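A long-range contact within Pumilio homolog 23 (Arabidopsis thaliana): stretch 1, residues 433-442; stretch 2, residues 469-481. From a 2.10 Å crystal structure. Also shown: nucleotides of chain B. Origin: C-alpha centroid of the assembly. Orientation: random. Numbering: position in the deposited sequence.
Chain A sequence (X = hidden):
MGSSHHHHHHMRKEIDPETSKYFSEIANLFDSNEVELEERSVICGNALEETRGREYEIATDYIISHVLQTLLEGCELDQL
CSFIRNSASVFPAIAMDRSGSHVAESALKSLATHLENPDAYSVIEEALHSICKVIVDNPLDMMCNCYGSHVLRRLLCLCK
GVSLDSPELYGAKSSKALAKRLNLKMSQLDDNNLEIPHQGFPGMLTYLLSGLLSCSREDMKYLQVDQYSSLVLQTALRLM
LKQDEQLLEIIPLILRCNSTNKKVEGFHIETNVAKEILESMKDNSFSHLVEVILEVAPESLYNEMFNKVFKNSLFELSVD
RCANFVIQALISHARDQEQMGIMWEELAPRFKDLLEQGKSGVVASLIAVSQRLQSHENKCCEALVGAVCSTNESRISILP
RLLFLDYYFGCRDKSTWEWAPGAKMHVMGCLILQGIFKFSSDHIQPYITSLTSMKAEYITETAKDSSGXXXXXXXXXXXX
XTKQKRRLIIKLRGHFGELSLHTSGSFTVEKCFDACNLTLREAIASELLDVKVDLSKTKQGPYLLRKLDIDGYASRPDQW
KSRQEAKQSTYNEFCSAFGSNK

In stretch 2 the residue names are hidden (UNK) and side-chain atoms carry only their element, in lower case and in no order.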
# COMPACT_ATOMS: atom_id res chain seq x y z
N LEU A 433 -6.58 -0.46 -17.39
CA LEU A 433 -6.81 -1.49 -18.39
C LEU A 433 -6.96 -2.87 -17.75
O LEU A 433 -7.78 -3.68 -18.20
CB LEU A 433 -5.66 -1.48 -19.40
CG LEU A 433 -5.66 -0.29 -20.37
CD1 LEU A 433 -4.31 -0.17 -21.08
CD2 LEU A 433 -6.77 -0.46 -21.41
N GLN A 434 -6.18 -3.14 -16.70
CA GLN A 434 -6.35 -4.39 -15.97
C GLN A 434 -7.75 -4.49 -15.39
O GLN A 434 -8.36 -5.57 -15.41
CB GLN A 434 -5.30 -4.49 -14.85
CG GLN A 434 -3.88 -4.71 -15.39
CD GLN A 434 -2.83 -4.45 -14.35
OE1 GLN A 434 -2.75 -5.14 -13.34
NE2 GLN A 434 -2.01 -3.44 -14.59
N GLY A 435 -8.28 -3.37 -14.88
CA GLY A 435 -9.65 -3.38 -14.39
C GLY A 435 -10.67 -3.49 -15.51
O GLY A 435 -11.68 -4.19 -15.36
N ILE A 436 -10.41 -2.81 -16.63
CA ILE A 436 -11.30 -2.90 -17.80
C ILE A 436 -11.52 -4.36 -18.19
O ILE A 436 -12.66 -4.79 -18.42
CB ILE A 436 -10.71 -2.09 -18.98
CG1 ILE A 436 -10.89 -0.59 -18.73
CG2 ILE A 436 -11.33 -2.51 -20.34
CD1 ILE A 436 -12.31 -0.12 -18.90
N PHE A 437 -10.46 -5.14 -18.24
CA PHE A 437 -10.60 -6.50 -18.75
C PHE A 437 -11.22 -7.45 -17.74
O PHE A 437 -11.38 -8.64 -18.05
CB PHE A 437 -9.25 -7.01 -19.27
CG PHE A 437 -8.89 -6.41 -20.61
CD1 PHE A 437 -9.71 -6.63 -21.71
CD2 PHE A 437 -7.79 -5.56 -20.74
CE1 PHE A 437 -9.43 -6.04 -22.94
CE2 PHE A 437 -7.50 -4.97 -21.98
CZ PHE A 437 -8.32 -5.21 -23.08
N LYS A 438 -11.63 -6.96 -16.58
CA LYS A 438 -12.44 -7.76 -15.67
C LYS A 438 -13.93 -7.56 -15.89
O LYS A 438 -14.72 -8.36 -15.37
CB LYS A 438 -12.04 -7.46 -14.22
CG LYS A 438 -10.69 -8.08 -13.85
CD LYS A 438 -10.17 -7.58 -12.52
CE LYS A 438 -11.10 -7.95 -11.39
NZ LYS A 438 -10.79 -7.18 -10.15
N PHE A 439 -14.35 -6.54 -16.64
CA PHE A 439 -15.76 -6.42 -17.01
C PHE A 439 -16.19 -7.57 -17.93
O PHE A 439 -15.37 -8.18 -18.63
CB PHE A 439 -16.04 -5.09 -17.72
CG PHE A 439 -15.99 -3.87 -16.81
CD1 PHE A 439 -17.09 -3.53 -16.03
CD2 PHE A 439 -14.87 -3.06 -16.77
CE1 PHE A 439 -17.06 -2.40 -15.21
CE2 PHE A 439 -14.83 -1.93 -15.95
CZ PHE A 439 -15.92 -1.60 -15.18
N SER A 440 -17.49 -7.84 -17.93
CA SER A 440 -18.11 -8.65 -18.97
C SER A 440 -17.74 -8.10 -20.34
O SER A 440 -17.68 -6.88 -20.54
CB SER A 440 -19.63 -8.65 -18.79
OG SER A 440 -20.31 -8.85 -20.03
N SER A 441 -17.49 -9.00 -21.30
CA SER A 441 -17.08 -8.54 -22.63
C SER A 441 -18.14 -7.67 -23.30
O SER A 441 -17.80 -6.87 -24.18
CB SER A 441 -16.72 -9.73 -23.53
OG SER A 441 -17.86 -10.49 -23.87
N ASP A 442 -19.42 -7.81 -22.90
CA ASP A 442 -20.48 -6.92 -23.39
C ASP A 442 -20.15 -5.44 -23.18
O ASP A 442 -20.63 -4.59 -23.94
CB ASP A 442 -21.81 -7.18 -22.68
CG ASP A 442 -22.33 -8.59 -22.88
OD1 ASP A 442 -21.91 -9.27 -23.84
OD2 ASP A 442 -23.18 -9.01 -22.07
N UNK A 469 2.61 -5.91 -19.78
CA UNK A 469 2.41 -7.36 -19.70
C UNK A 469 1.20 -7.70 -18.82
O UNK A 469 0.46 -8.66 -19.11
c UNK A 469 3.67 -8.04 -19.16
N UNK A 470 0.96 -6.91 -17.76
CA UNK A 470 -0.22 -7.13 -16.93
C UNK A 470 -1.52 -6.89 -17.70
O UNK A 470 -2.53 -7.55 -17.44
n UNK A 470 2.01 -7.61 -13.00
c UNK A 470 -0.17 -6.21 -15.71
c UNK A 470 1.10 -6.36 -14.88
c UNK A 470 1.14 -7.69 -14.17
n UNK A 470 0.81 -9.12 -11.74
n UNK A 470 2.68 -8.11 -10.86
c UNK A 470 1.83 -8.28 -11.87
N UNK A 471 -1.52 -5.93 -18.63
CA UNK A 471 -2.72 -5.69 -19.44
C UNK A 471 -3.03 -6.91 -20.30
O UNK A 471 -4.17 -7.40 -20.33
c UNK A 471 -3.80 -4.16 -21.15
c UNK A 471 -2.54 -4.42 -20.29
c UNK A 471 -2.28 -3.20 -19.39
N UNK A 472 -2.02 -7.42 -21.01
CA UNK A 472 -2.19 -8.61 -21.84
C UNK A 472 -2.70 -9.79 -21.01
O UNK A 472 -3.62 -10.51 -21.42
c UNK A 472 -0.87 -8.95 -22.56
c UNK A 472 -0.92 -10.36 -23.19
c UNK A 472 -0.60 -7.88 -23.63
c UNK A 472 0.73 -8.06 -24.32
N UNK A 473 -2.15 -9.97 -19.80
CA UNK A 473 -2.56 -11.11 -18.97
C UNK A 473 -3.99 -10.95 -18.49
O UNK A 473 -4.73 -11.94 -18.39
c UNK A 473 -1.59 -11.27 -17.79
o UNK A 473 0.46 -11.56 -15.92
o UNK A 473 2.02 -11.66 -17.46
c UNK A 473 -0.23 -11.81 -18.20
c UNK A 473 0.83 -11.67 -17.12
N UNK A 474 -4.40 -9.72 -18.18
CA UNK A 474 -5.79 -9.50 -17.80
C UNK A 474 -6.73 -9.81 -18.96
O UNK A 474 -7.81 -10.40 -18.77
c UNK A 474 -5.98 -8.07 -17.30
N UNK A 475 -6.35 -9.41 -20.18
CA UNK A 475 -7.14 -9.78 -21.36
C UNK A 475 -7.22 -11.29 -21.54
O UNK A 475 -8.29 -11.84 -21.82
c UNK A 475 -8.79 -10.02 -25.56
c UNK A 475 -6.55 -9.13 -22.61
c UNK A 475 -8.33 -9.48 -24.35
c UNK A 475 -7.05 -9.73 -23.91
c UNK A 475 -6.64 -11.03 -25.91
c UNK A 475 -6.20 -10.50 -24.70
c UNK A 475 -7.95 -10.80 -26.33
N UNK A 476 -6.09 -11.99 -21.39
CA UNK A 476 -6.09 -13.44 -21.52
C UNK A 476 -6.99 -14.11 -20.49
O UNK A 476 -7.56 -15.18 -20.76
c UNK A 476 -3.77 -13.60 -22.61
c UNK A 476 -4.42 -14.05 -23.92
c UNK A 476 -4.65 -13.97 -21.41
c UNK A 476 -2.41 -14.24 -22.47
N UNK A 477 -7.15 -13.50 -19.31
CA UNK A 477 -8.04 -14.03 -18.29
C UNK A 477 -9.48 -13.54 -18.43
O UNK A 477 -10.34 -13.98 -17.67
c UNK A 477 -7.52 -13.66 -16.89
N UNK A 478 -9.76 -12.62 -19.36
CA UNK A 478 -11.09 -12.05 -19.49
C UNK A 478 -12.04 -13.07 -20.11
O UNK A 478 -11.64 -14.18 -20.49
c UNK A 478 -11.04 -10.79 -20.35
o UNK A 478 -10.80 -11.13 -21.71
N UNK A 479 -13.32 -12.71 -20.26
CA UNK A 479 -14.20 -13.56 -21.05
C UNK A 479 -14.33 -13.06 -22.49
O UNK A 479 -15.38 -13.26 -23.12
o UNK A 479 -15.85 -11.39 -20.60
c UNK A 479 -16.41 -12.48 -20.41
c UNK A 479 -15.56 -13.73 -20.37
o UNK A 479 -17.65 -12.60 -20.25
N UNK A 480 -13.30 -12.42 -23.03
CA UNK A 480 -13.23 -12.24 -24.48
C UNK A 480 -13.25 -13.61 -25.17
O UNK A 480 -12.93 -14.64 -24.56
c UNK A 480 -11.98 -11.47 -24.88
N UNK A 481 -13.59 -13.63 -26.46
CA UNK A 481 -13.68 -14.90 -27.17
C UNK A 481 -12.30 -15.53 -27.35
O UNK A 481 -11.28 -14.83 -27.46
c UNK A 481 -14.34 -14.71 -28.54
P G B 2 9.20 -11.17 -7.41
OP1 G B 2 9.91 -10.21 -6.53
OP2 G B 2 8.10 -12.01 -6.87
O5' G B 2 8.60 -10.31 -8.62
C5' G B 2 9.45 -9.79 -9.63
C4' G B 2 8.66 -9.04 -10.67
O4' G B 2 7.80 -9.95 -11.40
C3' G B 2 7.71 -7.97 -10.14
O3' G B 2 8.42 -6.76 -9.94
C2' G B 2 6.62 -7.88 -11.22
O2' G B 2 6.96 -6.89 -12.19
C1' G B 2 6.67 -9.27 -11.88
N9 G B 2 5.47 -10.09 -11.68
C8 G B 2 4.98 -10.74 -10.56
N7 G B 2 3.86 -11.40 -10.80
C5 G B 2 3.61 -11.16 -12.15
C6 G B 2 2.55 -11.59 -13.00
O6 G B 2 1.58 -12.29 -12.72
N1 G B 2 2.69 -11.10 -14.30
C2 G B 2 3.72 -10.30 -14.74
N2 G B 2 3.69 -9.93 -16.02
N3 G B 2 4.71 -9.89 -13.96
C4 G B 2 4.59 -10.36 -12.70
P A B 3 7.87 -5.60 -8.97
OP1 A B 3 9.06 -5.08 -8.24
OP2 A B 3 6.68 -6.09 -8.23
O5' A B 3 7.41 -4.46 -9.99
C5' A B 3 8.32 -3.88 -10.91
C4' A B 3 7.63 -2.89 -11.82
O4' A B 3 6.68 -3.59 -12.66
C3' A B 3 6.80 -1.82 -11.13
O3' A B 3 7.58 -0.72 -10.69
C2' A B 3 5.76 -1.45 -12.19
O2' A B 3 6.30 -0.54 -13.15
C1' A B 3 5.54 -2.79 -12.89
N9 A B 3 4.36 -3.50 -12.39
C8 A B 3 4.32 -4.66 -11.64
N7 A B 3 3.10 -5.08 -11.38
C5 A B 3 2.28 -4.13 -12.01
C6 A B 3 0.89 -3.98 -12.12
N6 A B 3 0.02 -4.82 -11.57
N1 A B 3 0.41 -2.92 -12.83
C2 A B 3 1.27 -2.06 -13.38
N3 A B 3 2.60 -2.10 -13.35
C4 A B 3 3.05 -3.16 -12.64
O HOH W 1 -9.34 -10.46 -16.61
O HOH W 2 -13.69 -10.29 -18.45

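Position 469 carries a single side-chain carbon, its CB, 3.7 Å from N2 of G2 and out of reach of stretch 1: Ala 469. Position 470 has three carbons, a nitrogen, then a carbon bearing two more nitrogens, a guanidinium; its CB lies 3.5 Å from CD of Gln 434. This is Arg 470, whose guanidinium has A3 over one face and G2 over the opposite face, and whose NH2 makes a weak hydrogen bond to N7 of A3 (3.1 Å).

Position 471 shows three carbons, forked at CB; one arm carbon lies 3.7 Å from CB of Leu 433 and 3.9 Å from CE2 of Phe 437, near the plane of that ring at its edge. This is Val 471, and the arm is CG1. Position 472 has four carbons, forked at the first with one arm two carbons long, and points away from stretch 1: Ile 472.

At 473, three carbons end in two oxygens, and none touches stretch 1. A carboxylate at that length is Glu 473; its OE1 accepts from N1 of G2 and its OE2 from N2, both at 2.8 Å, so it reads the guanine edge. Position 474 has one carbon, 3.9 Å from CA of Gln 434 and 4.0 Å from CB of Phe 437: Ala 474.

Position 475 has one carbon and a six-carbon ring without a hydroxyl. Its CB sits 4.0 Å from the centroid of the Phe 437 ring, 5° off the normal, a CH-pi contact. This is Phe 475. The rings, with planes at 70° and centroids 5.7 Å apart, form an offset edge-to-face pair, the edge of Phe 475 toward the face of Phe 437.

Position 476, four carbons forked at the second, is Leu 476, out of reach; 477, one carbon, is Ala 477. Position 478 has one carbon and one oxygen, with CB 3.2 Å from O of Phe 437: Ser 478. Its OG donates to O of Phe 475 (2.6 Å). Position 479 has two carbons, the second bearing two oxygens, one of them 3.0 Å from N of Ser 441: Asp 479, whose OD1 accepts that weak hydrogen bond. Positions 480 and 481 each have one carbon, Ala 480 and Ala 481.

The contact centres on Phe 437, packed against Val 471, Ala 474 and Phe 475. Water 1 donates to O of Phe 437 (3.1 Å) and O of Ala 474 (2.6 Å). Gln 434 and Arg 470, in contact with each other, both bind A3: NE2 of Gln 434 donates to N1 of A3 (3.0 Å).

Stretch 2 469-481: ARVIEAFLASDAA
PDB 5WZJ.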